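PDB 5DWM: phosphinothricin N-acetyltransferase from Brucella ovis, which probably transfers an acyl group (other than amino-acyl), with acetyl-CoA as donor, as a member of the GNAT family. Local coordinates for residues A[90-95]-A[108-113]; A[58-63]-A[115-120]. All blocks are in the same frame, centred on the assembly; numbering follows the deposited sequence. Where two conformers were deposited one is given.

Contact 1 (A[90-95]-A[108-113]); sequences AEDSIY and LLLREL
OD2 of D92 lies 3.7 Å from CD1 of L110, a van der Waals contact between a carboxylate oxygen and a methyl, beside the hydrogen bond that this same oxygen makes with NE2 of H142. A chi1 of 69° sets CG of D92 between the backbone N and the carbonyl carbon, and the two side chains cross at about a right angle. An acid buried beneath a helix needs such a partner, and H142 supplies it. The methylene of D92 does the apolar work, its CB meeting CD2 of L113 at 3.6 Å. Segments 90-95 and 108-113 run roughly antiparallel, their axes 9.6 Å apart at closest approach and 156° between their directions. They lie on strand 89-96 and helix 105-119, which with the parallel strand 124-129 form a beta-alpha-beta unit of the GNAT fold; acetyl-CoA-binding residues G102, Q103, G104, G106 and K107 follow the strand. I94, another of that site, continues the row two positions on. Its CG1 is anti to the carbonyl carbon, and CD1 touches CB of L110 at 3.7 Å and CD1 of the same leucine at 3.8 Å. A beta-branched residue suits a strand, and CG2 comes more loosely to CD1 of L109, at 4.4 Å. Flexible leucine ends fill in between helix and sheet. CB of E91 points away from the helix, and its OE1 forms a salt bridge with NH2 of R81 of the second subunit.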
loop_
_atom_site.group_PDB
_atom_site.type_symbol
_atom_site.label_atom_id
_atom_site.label_comp_id
_atom_site.label_asym_id
_atom_site.label_seq_id
_atom_site.Cartn_x
_atom_site.Cartn_y
_atom_site.Cartn_z
ATOM N N ALA A 90 -8.693 4.953 -5.462
ATOM C CA ALA A 90 -9.384 3.940 -4.679
ATOM C C ALA A 90 -8.830 2.561 -5.019
ATOM O O ALA A 90 -8.211 2.363 -6.065
ATOM C CB ALA A 90 -10.897 3.971 -4.927
ATOM N N GLU A 91 -9.070 1.603 -4.124
ATOM C CA GLU A 91 -8.644 0.221 -4.298
ATOM C C GLU A 91 -9.864 -0.690 -4.217
ATOM O O GLU A 91 -10.735 -0.481 -3.369
ATOM C CB GLU A 91 -7.644 -0.152 -3.193
ATOM C CG GLU A 91 -7.112 -1.578 -3.292
ATOM C CD GLU A 91 -6.112 -1.899 -2.198
ATOM O OE1 GLU A 91 -5.455 -0.967 -1.696
ATOM O OE2 GLU A 91 -5.986 -3.085 -1.848
ATOM N N ASP A 92 -9.937 -1.696 -5.099
ATOM C CA ASP A 92 -11.066 -2.623 -5.103
ATOM C C ASP A 92 -10.713 -3.955 -4.453
ATOM O O ASP A 92 -9.570 -4.410 -4.506
ATOM C CB ASP A 92 -11.655 -2.860 -6.506
ATOM C CG ASP A 92 -10.730 -3.631 -7.442
ATOM O OD1 ASP A 92 -9.762 -3.025 -7.958
ATOM O OD2 ASP A 92 -11.023 -4.813 -7.741
ATOM N N SER A 93 -11.727 -4.575 -3.846
ATOM C CA SER A 93 -11.614 -5.871 -3.185
ATOM C C SER A 93 -12.834 -6.696 -3.558
ATOM O O SER A 93 -13.959 -6.203 -3.458
ATOM C CB SER A 93 -11.593 -5.691 -1.666
ATOM O OG SER A 93 -10.423 -5.003 -1.267
ATOM N N ILE A 94 -12.622 -7.938 -3.992
ATOM C CA ILE A 94 -13.704 -8.789 -4.481
ATOM C C ILE A 94 -13.450 -10.205 -3.990
ATOM O O ILE A 94 -12.347 -10.734 -4.171
ATOM C CB ILE A 94 -13.776 -8.825 -6.022
ATOM C CG1 ILE A 94 -13.793 -7.425 -6.635
ATOM C CG2 ILE A 94 -15.010 -9.601 -6.473
ATOM C CD1 ILE A 94 -13.695 -7.440 -8.141
ATOM N N TYR A 95 -14.478 -10.835 -3.422
ATOM C CA TYR A 95 -14.406 -12.232 -3.010
ATOM C C TYR A 95 -15.687 -12.950 -3.394
ATOM O O TYR A 95 -16.783 -12.409 -3.225
ATOM C CB TYR A 95 -14.175 -12.367 -1.500
ATOM C CG TYR A 95 -12.752 -12.032 -1.121
ATOM C CD1 TYR A 95 -11.747 -12.982 -1.234
ATOM C CD2 TYR A 95 -12.408 -10.763 -0.677
ATOM C CE1 TYR A 95 -10.440 -12.687 -0.896
ATOM C CE2 TYR A 95 -11.095 -10.455 -0.336
ATOM C CZ TYR A 95 -10.116 -11.422 -0.448
ATOM O OH TYR A 95 -8.812 -11.127 -0.113
ATOM N N LEU A 108 -19.901 -9.073 -12.719
ATOM C CA LEU A 108 -21.076 -8.280 -12.364
ATOM C C LEU A 108 -20.768 -7.338 -11.213
ATOM O O LEU A 108 -21.156 -6.163 -11.243
ATOM C CB LEU A 108 -22.248 -9.183 -11.980
ATOM C CG LEU A 108 -22.916 -9.998 -13.068
ATOM C CD1 LEU A 108 -24.002 -10.865 -12.428
ATOM C CD2 LEU A 108 -23.492 -9.073 -14.145
ATOM N N LEU A 109 -20.062 -7.839 -10.195
ATOM C CA LEU A 109 -19.737 -7.024 -9.031
ATOM C C LEU A 109 -18.796 -5.892 -9.406
ATOM O O LEU A 109 -19.008 -4.741 -9.012
ATOM C CB LEU A 109 -19.098 -7.895 -7.943
ATOM C CG LEU A 109 -20.077 -8.679 -7.081
ATOM C CD1 LEU A 109 -19.363 -9.750 -6.272
ATOM C CD2 LEU A 109 -20.841 -7.750 -6.170
ATOM N N LEU A 110 -17.732 -6.208 -10.150
ATOM C CA LEU A 110 -16.715 -5.202 -10.441
ATOM C C LEU A 110 -17.249 -4.142 -11.394
ATOM O O LEU A 110 -16.945 -2.954 -11.234
ATOM C CB LEU A 110 -15.448 -5.866 -10.984
ATOM C CG LEU A 110 -14.232 -4.984 -11.274
ATOM C CD1 LEU A 110 -13.861 -4.116 -10.067
ATOM C CD2 LEU A 110 -13.049 -5.849 -11.700
ATOM N N ARG A 111 -18.070 -4.542 -12.372
ATOM C CA ARG A 111 -18.681 -3.545 -13.243
ATOM C C ARG A 111 -19.479 -2.530 -12.433
ATOM O O ARG A 111 -19.365 -1.317 -12.655
ATOM C CB ARG A 111 -19.556 -4.218 -14.301
ATOM C CG ARG A 111 -20.305 -3.219 -15.157
ATOM C CD ARG A 111 -20.803 -3.836 -16.451
ATOM N NE ARG A 111 -19.698 -4.278 -17.295
ATOM C CZ ARG A 111 -19.471 -5.543 -17.628
ATOM N NH1 ARG A 111 -20.283 -6.501 -17.197
ATOM N NH2 ARG A 111 -18.438 -5.851 -18.403
ATOM N N GLU A 112 -20.276 -3.002 -11.470
ATOM C CA GLU A 112 -21.081 -2.071 -10.686
ATOM C C GLU A 112 -20.213 -1.261 -9.728
ATOM O O GLU A 112 -20.468 -0.068 -9.511
ATOM C CB GLU A 112 -22.207 -2.812 -9.961
ATOM C CG GLU A 112 -23.162 -1.916 -9.171
ATOM C CD GLU A 112 -23.895 -0.896 -10.032
ATOM O OE1 GLU A 112 -24.334 0.142 -9.484
ATOM O OE2 GLU A 112 -24.030 -1.127 -11.252
ATOM N N LEU A 113 -19.169 -1.881 -9.160
ATOM C CA LEU A 113 -18.259 -1.142 -8.290
ATOM C C LEU A 113 -17.567 -0.017 -9.054
ATOM O O LEU A 113 -17.448 1.106 -8.547
ATOM C CB LEU A 113 -17.230 -2.091 -7.682
ATOM C CG LEU A 113 -16.399 -1.490 -6.552
ATOM C CD1 LEU A 113 -17.228 -1.337 -5.293
ATOM C CD2 LEU A 113 -15.172 -2.337 -6.275
#

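Contact 2 (A[58-63]-A[115-120]); sequences QGFPIL and ARISAL. Unlike the reference sequence in segment 58-63: G59 (reference Ser).
P61 and R116 bury the greater part of this contact, sliding past each other in opposite directions. The proline ring offers three carbons to the helix: CB and CG each lie 4.0 Å from CB of R116, while CD meets CD1 of I117 at 3.8 Å. Being compact, rigid and apolar, the ring packs against both side chains just before strand 62-67 begins. In the conformer described, R116 bends at both chi2 (-74°) and chi3 (-61°), and the guanidinium has CB of P61 over one face, offset toward the rim. Arginine suits this partly exposed place because its flat group can rest on carbon while NH1 makes a salt bridge with D14; NH1 also lies 3.9 Å from CD2 of L63. At CD of the ring, L120 reaches P61 tip to tip, its CD1 lying 3.9 Å from the proline CD and also touching the carbonyl O of G59. G59, the first residue past helical angles after helix 45-58, completes a Schellman motif, where its positive phi of 102° is easily taken by a residue without a side chain. I117 crosses P61 at about a right angle, and its CD1 also approaches the edge of the F60 ring. The arrangement is alpha-on-beta packing in the GNAT fold, the end of helix 105-119 lying on the loop that leads into strand 62-67 and on its first residues.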
loop_
_atom_site.group_PDB
_atom_site.type_symbol
_atom_site.label_atom_id
_atom_site.label_comp_id
_atom_site.label_asym_id
_atom_site.label_seq_id
_atom_site.Cartn_x
_atom_site.Cartn_y
_atom_site.Cartn_z
ATOM N N GLN A 58 -16.631 5.926 5.875
ATOM C CA GLN A 58 -15.791 6.715 4.980
ATOM C C GLN A 58 -16.512 7.117 3.701
ATOM O O GLN A 58 -16.041 8.019 2.998
ATOM C CB GLN A 58 -14.527 5.937 4.618
ATOM C CG GLN A 58 -13.539 5.772 5.753
ATOM C CD GLN A 58 -12.395 4.862 5.372
ATOM O OE1 GLN A 58 -12.601 3.693 5.049
ATOM N NE2 GLN A 58 -11.183 5.396 5.389
ATOM N N GLY A 59 -17.634 6.481 3.387
ATOM C CA GLY A 59 -18.394 6.790 2.195
ATOM C C GLY A 59 -18.228 5.833 1.033
ATOM O O GLY A 59 -18.752 6.112 -0.054
ATOM N N PHE A 60 -17.538 4.710 1.228
ATOM C CA PHE A 60 -17.239 3.805 0.131
ATOM C C PHE A 60 -18.400 2.849 -0.118
ATOM O O PHE A 60 -19.100 2.453 0.819
ATOM C CB PHE A 60 -15.987 2.990 0.446
ATOM C CG PHE A 60 -14.709 3.778 0.323
ATOM C CD1 PHE A 60 -14.236 4.149 -0.922
ATOM C CD2 PHE A 60 -13.984 4.147 1.446
ATOM C CE1 PHE A 60 -13.066 4.891 -1.053
ATOM C CE2 PHE A 60 -12.803 4.887 1.325
ATOM C CZ PHE A 60 -12.347 5.253 0.069
ATOM N N PRO A 61 -18.609 2.457 -1.370
ATOM C CA PRO A 61 -19.664 1.490 -1.678
ATOM C C PRO A 61 -19.258 0.079 -1.287
ATOM O O PRO A 61 -18.090 -0.311 -1.373
ATOM C CB PRO A 61 -19.794 1.593 -3.202
ATOM C CG PRO A 61 -18.448 2.006 -3.656
ATOM C CD PRO A 61 -17.934 2.947 -2.586
ATOM N N ILE A 62 -20.258 -0.685 -0.854
ATOM C CA ILE A 62 -20.101 -2.088 -0.489
ATOM C C ILE A 62 -21.246 -2.831 -1.149
ATOM O O ILE A 62 -22.414 -2.518 -0.893
ATOM C CB ILE A 62 -20.141 -2.311 1.034
ATOM C CG1 ILE A 62 -19.162 -1.387 1.764
ATOM C CG2 ILE A 62 -19.828 -3.755 1.352
ATOM C CD1 ILE A 62 -19.334 -1.412 3.276
ATOM N N LEU A 63 -20.914 -3.804 -1.991
ATOM C CA LEU A 63 -21.882 -4.464 -2.849
ATOM C C LEU A 63 -21.891 -5.965 -2.601
ATOM O O LEU A 63 -20.874 -6.563 -2.244
ATOM C CB LEU A 63 -21.536 -4.219 -4.314
ATOM C CG LEU A 63 -21.429 -2.762 -4.744
ATOM C CD1 LEU A 63 -20.966 -2.716 -6.188
ATOM C CD2 LEU A 63 -22.770 -2.052 -4.574
ATOM N N ALA A 115 -18.770 1.556 -11.606
ATOM C CA ALA A 115 -19.779 2.600 -11.783
ATOM C C ALA A 115 -19.939 3.450 -10.525
ATOM O O ALA A 115 -20.002 4.681 -10.606
ATOM C CB ALA A 115 -21.123 1.993 -12.207
ATOM N N ARG A 116 -20.001 2.816 -9.349
ATOM C CA ARG A 116 -20.202 3.574 -8.120
ATOM C C ARG A 116 -18.984 4.432 -7.791
ATOM O O ARG A 116 -19.128 5.590 -7.379
ATOM C CB ARG A 116 -20.546 2.624 -6.971
ATOM C CG ARG A 116 -21.886 1.894 -7.134
ATOM C CD ARG A 116 -23.060 2.824 -6.873
ATOM N NE ARG A 116 -23.035 3.357 -5.514
ATOM C CZ ARG A 116 -23.579 2.757 -4.461
ATOM N NH1 ARG A 116 -24.207 1.599 -4.607
ATOM N NH2 ARG A 116 -23.501 3.319 -3.263
ATOM N N ILE A 117 -17.778 3.885 -7.966
ATOM C CA ILE A 117 -16.557 4.638 -7.687
ATOM C C ILE A 117 -16.394 5.796 -8.663
ATOM O O ILE A 117 -15.946 6.891 -8.285
ATOM C CB ILE A 117 -15.349 3.684 -7.705
ATOM C CG1 ILE A 117 -15.342 2.866 -6.419
ATOM C CG2 ILE A 117 -14.039 4.466 -7.860
ATOM C CD1 ILE A 117 -15.218 3.735 -5.174
ATOM N N SER A 118 -16.739 5.570 -9.936
ATOM C CA SER A 118 -16.686 6.648 -10.914
ATOM C C SER A 118 -17.645 7.768 -10.534
ATOM O O SER A 118 -17.294 8.953 -10.619
ATOM C CB SER A 118 -17.007 6.096 -12.303
ATOM O OG SER A 118 -16.818 7.071 -13.311
ATOM N N ALA A 119 -18.855 7.409 -10.092
ATOM C CA ALA A 119 -19.837 8.427 -9.737
ATOM C C ALA A 119 -19.373 9.272 -8.559
ATOM O O ALA A 119 -19.796 10.425 -8.421
ATOM C CB ALA A 119 -21.198 7.784 -9.460
ATOM N N LEU A 120 -18.497 8.728 -7.712
ATOM C CA LEU A 120 -17.966 9.468 -6.575
ATOM C C LEU A 120 -16.817 10.405 -6.947
ATOM O O LEU A 120 -16.404 11.210 -6.105
ATOM C CB LEU A 120 -17.541 8.501 -5.463
ATOM C CG LEU A 120 -18.673 7.764 -4.741
ATOM C CD1 LEU A 120 -18.138 6.663 -3.833
ATOM C CD2 LEU A 120 -19.557 8.727 -3.948
#

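Overall arrangement
Both contacts lay helix 105-119 on the same mixed sheet, contact 1 by its middle turns and contact 2 by its last ones. Contact 1 is buried near the centre of the chain, joins elements adjacent in a beta-alpha-beta unit and includes part of the acetyl-CoA site; contact 2 is partly buried, lies farther out and joins parts of the chain more distant in sequence. Leucine and isoleucine dominate the first, with one buried acid, whereas the second mixes a proline with an arginine whose charge is met by D14. The two touch directly: CD1 of L63 packs against CG of E112, and CD1 of L113 against CG of P61.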